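Local coordinates for protein CrRbcX-IIa (Chlamydomonas reinhardtii, PDB 5BS1) that probably acts as a dimeric chaperone in the assembly of Rubisco, the carbon-fixing enzyme of photosynthesis, in a green alga, at residues 102-105 / 106-110; 50-53 / 54-58; 89-92 / 93-96. One frame throughout, in Å; residues are numbered along the deposited sequence. Where two conformers were deposited one is given.

Contact 1 (102-105 / 106-110); sequences TMEM and ASRET
M103 with S107 and E104 with R108 form a contact of side chains one turn apart on the alpha-helix 99-121. This helix belongs to the all-helical RbcX fold, and here it lies against the second subunit of the dimer. The backbone is regular alpha-helix. A106 N reaches T102 O at 3.0 Å, and the next three amides bond one turn back in the same way.

M103 O is gripped twice. S107 N bonds to it, and S107 OG gives a second bond of 2.8 Å. The two donors come from opposite faces of the carbonyl plane, with the hydroxyl 39° out of it. S107 OG lies beside its own backbone N (chi1 -64°), which turns it back over the preceding turn. The end of selenomethionine M103 also bends towards this hydroxyl, its CE 3.5 Å from S107 OG.

E104 and R108 cross nearly at right angles and form no direct salt bridge: E104 OE2 and R108 NH1 are 4.4 Å apart. A water joins them. It donates to E104 OE2 at 2.6 Å and accepts from R108 NH1 at the edge of the guanidinium, in its plane. The opposite charges probably still attract each other across this gap.

The outer end of R108 also serves the dimer, since NH2 bonds to S7 O of the second subunit. E109 forms a salt bridge to R15 of that subunit. One turn further on, a second carbonyl is gripped twice from opposite faces, by the amide and the hydroxyl of T110: T110 OG1 donates to A106 O at 2.7 Å.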
# COMPACT_ATOMS: atom_id res chain seq x y z
N THR A 102 -10.32 -5.36 0.80
CA THR A 102 -8.88 -5.22 0.80
C THR A 102 -8.25 -5.70 2.11
O THR A 102 -7.29 -6.48 2.10
CB THR A 102 -8.51 -3.74 0.53
OG1 THR A 102 -9.01 -3.36 -0.74
CG2 THR A 102 -7.00 -3.54 0.53
N MSE A 103 -8.80 -5.25 3.23
CA MSE A 103 -8.25 -5.64 4.55
C MSE A 103 -8.53 -7.11 4.83
O MSE A 103 -7.68 -7.82 5.35
CB MSE A 103 -8.77 -4.76 5.66
CG MSE A 103 -8.20 -5.11 7.04
SE MSE A 103 -6.25 -4.83 7.13
CE MSE A 103 -5.91 -5.59 8.91
N GLU A 104 -9.69 -7.61 4.42
CA GLU A 104 -9.98 -9.05 4.61
C GLU A 104 -9.06 -9.95 3.79
O GLU A 104 -8.56 -10.95 4.31
CB GLU A 104 -11.45 -9.37 4.40
CG GLU A 104 -11.80 -10.82 4.72
CD GLU A 104 -11.51 -11.23 6.16
OE1 GLU A 104 -11.40 -10.42 7.09
OE2 GLU A 104 -11.35 -12.44 6.42
N MSE A 105 -8.76 -9.58 2.54
CA MSE A 105 -7.80 -10.33 1.73
C MSE A 105 -6.43 -10.30 2.38
O MSE A 105 -5.75 -11.34 2.51
CB MSE A 105 -7.66 -9.80 0.29
CG MSE A 105 -8.85 -10.18 -0.58
SE MSE A 105 -8.50 -9.76 -2.48
CE MSE A 105 -8.54 -7.80 -2.43
N ALA A 106 -6.01 -9.13 2.84
CA ALA A 106 -4.69 -8.98 3.47
C ALA A 106 -4.59 -9.86 4.72
O ALA A 106 -3.57 -10.49 4.98
CB ALA A 106 -4.40 -7.53 3.81
N SER A 107 -5.68 -9.90 5.47
CA SER A 107 -5.75 -10.62 6.75
C SER A 107 -5.79 -12.13 6.49
O SER A 107 -4.98 -12.88 7.03
CB SER A 107 -6.97 -10.16 7.52
OG SER A 107 -6.86 -8.79 7.87
N ARG A 108 -6.73 -12.55 5.66
CA ARG A 108 -6.87 -13.96 5.33
C ARG A 108 -5.56 -14.51 4.74
O ARG A 108 -5.10 -15.57 5.14
CB ARG A 108 -8.00 -14.17 4.35
CG ARG A 108 -8.14 -15.63 3.89
CD ARG A 108 -9.28 -15.86 2.94
NE ARG A 108 -9.18 -15.13 1.68
CZ ARG A 108 -9.90 -14.05 1.37
NH1 ARG A 108 -10.78 -13.55 2.22
NH2 ARG A 108 -9.75 -13.50 0.17
N GLU A 109 -4.98 -13.78 3.80
CA GLU A 109 -3.77 -14.29 3.13
C GLU A 109 -2.55 -14.27 4.05
O GLU A 109 -1.59 -15.04 3.82
CB GLU A 109 -3.56 -13.59 1.79
CG GLU A 109 -4.66 -13.95 0.81
CD GLU A 109 -4.48 -13.37 -0.58
OE1 GLU A 109 -3.52 -12.61 -0.82
OE2 GLU A 109 -5.32 -13.70 -1.45
N THR A 110 -2.54 -13.41 5.07
CA THR A 110 -1.50 -13.45 6.10
C THR A 110 -1.62 -14.74 6.91
O THR A 110 -0.63 -15.46 7.12
CB THR A 110 -1.54 -12.24 7.03
OG1 THR A 110 -1.24 -11.05 6.27
CG2 THR A 110 -0.53 -12.37 8.14
O HOH W 1 -11.66 -14.43 4.71

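Contact 2 (50-53 / 54-58); sequences QAYL and DLMDF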
# COMPACT_ATOMS: atom_id res chain seq x y z
N GLN A 50 -5.30 17.41 -26.63
CA GLN A 50 -4.20 17.97 -25.87
C GLN A 50 -4.11 17.32 -24.48
O GLN A 50 -3.01 17.03 -24.00
CB GLN A 50 -4.33 19.48 -25.73
CG GLN A 50 -3.06 20.12 -25.16
CD GLN A 50 -1.83 19.85 -26.02
OE1 GLN A 50 -1.81 20.18 -27.21
NE2 GLN A 50 -0.82 19.25 -25.44
N ALA A 51 -5.27 17.02 -23.89
CA ALA A 51 -5.30 16.35 -22.58
C ALA A 51 -4.68 14.95 -22.72
O ALA A 51 -3.92 14.54 -21.86
CB ALA A 51 -6.72 16.27 -22.06
N TYR A 52 -5.01 14.25 -23.81
CA TYR A 52 -4.41 12.94 -24.09
C TYR A 52 -2.90 13.09 -24.21
O TYR A 52 -2.15 12.31 -23.63
CB TYR A 52 -5.00 12.35 -25.37
CG TYR A 52 -4.27 11.16 -25.89
CD1 TYR A 52 -4.41 9.92 -25.31
CD2 TYR A 52 -3.37 11.28 -26.97
CE1 TYR A 52 -3.70 8.83 -25.79
CE2 TYR A 52 -2.66 10.19 -27.45
CZ TYR A 52 -2.84 8.97 -26.88
OH TYR A 52 -2.15 7.85 -27.35
N LEU A 53 -2.44 14.05 -25.01
CA LEU A 53 -1.01 14.21 -25.23
C LEU A 53 -0.29 14.49 -23.92
O LEU A 53 0.73 13.89 -23.64
CB LEU A 53 -0.73 15.33 -26.23
CG LEU A 53 -1.22 15.16 -27.67
CD1 LEU A 53 -1.00 16.42 -28.48
CD2 LEU A 53 -0.52 13.99 -28.34
N ASP A 54 -0.88 15.35 -23.09
CA ASP A 54 -0.25 15.75 -21.83
C ASP A 54 -0.26 14.58 -20.84
O ASP A 54 0.73 14.35 -20.13
CB ASP A 54 -0.98 16.94 -21.21
CG ASP A 54 -0.79 18.24 -21.99
OD1 ASP A 54 0.18 18.35 -22.77
OD2 ASP A 54 -1.61 19.16 -21.86
N LEU A 55 -1.35 13.82 -20.79
CA LEU A 55 -1.44 12.71 -19.87
C LEU A 55 -0.44 11.64 -20.22
O LEU A 55 0.21 11.09 -19.33
CB LEU A 55 -2.85 12.14 -19.80
CG LEU A 55 -3.09 11.08 -18.71
CD1 LEU A 55 -2.64 11.54 -17.31
CD2 LEU A 55 -4.54 10.69 -18.67
N MSE A 56 -0.26 11.40 -21.53
CA MSE A 56 0.76 10.44 -21.97
C MSE A 56 2.13 10.91 -21.45
O MSE A 56 2.90 10.10 -20.96
CB MSE A 56 0.75 10.33 -23.50
CG MSE A 56 -0.43 9.61 -24.14
SE MSE A 56 -0.43 7.67 -23.91
CE MSE A 56 0.87 7.32 -25.37
N ASP A 57 2.46 12.20 -21.56
CA ASP A 57 3.73 12.76 -21.05
C ASP A 57 3.89 12.53 -19.56
O ASP A 57 4.92 12.04 -19.11
CB ASP A 57 3.85 14.26 -21.29
CG ASP A 57 4.18 14.61 -22.72
OD1 ASP A 57 4.68 13.74 -23.45
OD2 ASP A 57 3.95 15.78 -23.10
N PHE A 58 2.85 12.89 -18.80
CA PHE A 58 2.95 12.84 -17.34
C PHE A 58 2.96 11.44 -16.79
O PHE A 58 3.58 11.21 -15.75
CB PHE A 58 1.85 13.68 -16.68
CG PHE A 58 2.18 15.13 -16.64
CD1 PHE A 58 3.17 15.61 -15.80
CD2 PHE A 58 1.53 16.03 -17.47
CE1 PHE A 58 3.50 16.95 -15.78
CE2 PHE A 58 1.85 17.37 -17.45
CZ PHE A 58 2.84 17.83 -16.60
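Q50 meets D54 and Y52 meets M56, two side-chain pairs each one turn apart along the alpha-helix 46-59. Q50 bonds to D54 twice. Its carbonyl O takes D54 N at 2.9 Å, and its side-chain NE2 donates to D54 OD1 at 3.0 Å. Q50 CG stands opposite its backbone N (chi1 -169°), and a bend at chi2 brings the amide over to the aspartate. OD1 lies in the plane of the Q50 amide, but the donor comes from above the carboxylate plane, 47° out of it. The other oxygen, D54 OD2, accepts from N79 ND2. With an alanine here, the amides of Q50 and N79 would probably both lose their acceptor, and the end of Q50 would be set free to turn.

A51 takes part through its backbone, its O accepting from L55 N. Y52 O accepts from M56 N, and the two side chains run side by side in the same direction. M56 CG sits over one face of the Y52 ring, 3.9 Å from its centroid, as a CH-pi contact. The selenium of M56 makes a Met-aromatic contact with this ring, oblique and 4.6 Å from the centroid. Two bends in the M56 chain carry CE on to the phenol end, 3.6 Å from Y52 OH. L53 O closes the last of these turns with D57 N at 3.2 Å.

Y52 and L55 pack on helix 13-38 through L34. D54 and L55 touch L82 of helix 80-96. F58 lies against helix 69-78, at A74, V75 and K78.

Contact 3 (89-92 / 93-96); sequences VREA and YLDE
From V89 to D95 the backbone bonding of helix 80-96 changes step: Y93 N bonds to V89 O four residues back, but L94 N and D95 N bond to E91 O and A92 O, only three back. This tighter, 3-10-like pattern comes late in a helix of the all-helical RbcX fold. The bond from L94 N to E91 O is 3.1 Å long, and the amide stands 63° out of the carbonyl plane. In a regular alpha-helical turn E91 O would take D95 N, but that atom is 4.3 Å away.

The L94 side chain folds back over this turn. Its CG lies beside its backbone N (chi1 -61°) and comes within 3.3 Å of E91 O. Its CD1 approaches CG of E91 at 4.4 Å, a loose apolar touch. Y93 rests its CB on V89 O at 3.4 Å and sends its ring away from the turn, to meet the ring of F25 on helix 13-38.

The charged ends of R90 and E91 look outside the turn. R90 forms a salt bridge to D69, and both R90 and E91 bond to N114 of the second subunit. D95 is tied back to the turn by a water. This water donates to E91 O at 2.8 Å and to D95 OD2 at 3.0 Å.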
# COMPACT_ATOMS: atom_id res chain seq x y z
N VAL A 89 -11.74 12.23 -10.48
CA VAL A 89 -11.76 10.77 -10.58
C VAL A 89 -11.12 10.14 -9.33
O VAL A 89 -11.64 9.16 -8.79
CB VAL A 89 -11.13 10.29 -11.90
CG1 VAL A 89 -10.96 8.78 -11.93
CG2 VAL A 89 -11.99 10.73 -13.08
N ARG A 90 -9.99 10.66 -8.88
CA ARG A 90 -9.33 10.06 -7.72
C ARG A 90 -10.15 10.24 -6.44
O ARG A 90 -10.12 9.39 -5.56
CB ARG A 90 -7.88 10.53 -7.54
CG ARG A 90 -7.72 11.92 -6.94
CD ARG A 90 -6.26 12.29 -6.83
NE ARG A 90 -6.08 13.60 -6.24
CZ ARG A 90 -4.92 14.09 -5.79
NH1 ARG A 90 -3.81 13.38 -5.88
NH2 ARG A 90 -4.85 15.32 -5.28
N GLU A 91 -10.92 11.33 -6.36
CA GLU A 91 -11.81 11.56 -5.23
C GLU A 91 -13.04 10.64 -5.32
O GLU A 91 -13.43 10.02 -4.31
CB GLU A 91 -12.22 13.04 -5.18
CG GLU A 91 -13.07 13.38 -3.97
CD GLU A 91 -13.17 14.88 -3.67
OE1 GLU A 91 -12.35 15.72 -4.12
OE2 GLU A 91 -14.10 15.25 -2.91
N ALA A 92 -13.61 10.51 -6.51
CA ALA A 92 -14.72 9.59 -6.71
C ALA A 92 -14.32 8.16 -6.38
O ALA A 92 -15.10 7.41 -5.81
CB ALA A 92 -15.25 9.67 -8.13
N TYR A 93 -13.07 7.82 -6.65
CA TYR A 93 -12.57 6.46 -6.48
C TYR A 93 -12.57 6.05 -5.01
O TYR A 93 -12.68 4.88 -4.71
CB TYR A 93 -11.18 6.25 -7.13
CG TYR A 93 -10.78 4.82 -7.16
CD1 TYR A 93 -9.72 4.35 -6.40
CD2 TYR A 93 -11.49 3.91 -7.93
CE1 TYR A 93 -9.34 3.03 -6.44
CE2 TYR A 93 -11.15 2.57 -7.94
CZ TYR A 93 -10.09 2.14 -7.19
OH TYR A 93 -9.77 0.78 -7.18
N LEU A 94 -12.51 7.02 -4.11
CA LEU A 94 -12.59 6.73 -2.69
C LEU A 94 -13.81 5.92 -2.32
O LEU A 94 -13.75 5.10 -1.39
CB LEU A 94 -12.58 8.02 -1.85
CG LEU A 94 -11.35 8.90 -1.98
CD1 LEU A 94 -11.58 10.24 -1.31
CD2 LEU A 94 -10.16 8.15 -1.41
N ASP A 95 -14.92 6.17 -3.00
CA ASP A 95 -16.16 5.49 -2.69
C ASP A 95 -16.38 4.22 -3.54
O ASP A 95 -17.24 3.44 -3.20
CB ASP A 95 -17.31 6.44 -2.85
CG ASP A 95 -17.31 7.54 -1.80
OD1 ASP A 95 -16.78 7.33 -0.70
OD2 ASP A 95 -17.83 8.60 -2.12
N GLU A 96 -15.56 4.03 -4.57
CA GLU A 96 -15.59 2.83 -5.42
C GLU A 96 -14.71 1.73 -4.83
O GLU A 96 -15.03 0.53 -4.91
CB GLU A 96 -15.09 3.17 -6.82
CG GLU A 96 -15.94 4.24 -7.49
CD GLU A 96 -15.25 4.86 -8.70
OE1 GLU A 96 -14.53 4.14 -9.44
OE2 GLU A 96 -15.42 6.09 -8.89
O HOH W 2 -13.41 7.31 -10.12
O HOH W 3 -15.85 10.71 -3.05

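From the N terminus, contact 2 comes first, on helix 46-59, then contact 3 on helix 80-96 and contact 1 on helix 99-121. The three follow in series. Each lies within one helix, so none closes a long loop, and none encloses or crosses another. Contact 2 and contact 3 have centres about 21 Å apart, and both helices pack on helix 13-38. Contact 1 lies on the opposite side of the chain's centre from contact 2, their centres about 36 Å apart. Contacts 3 and 1, on successive helices, both touch the second subunit, whereas contact 2 touches no other chain of the dimer.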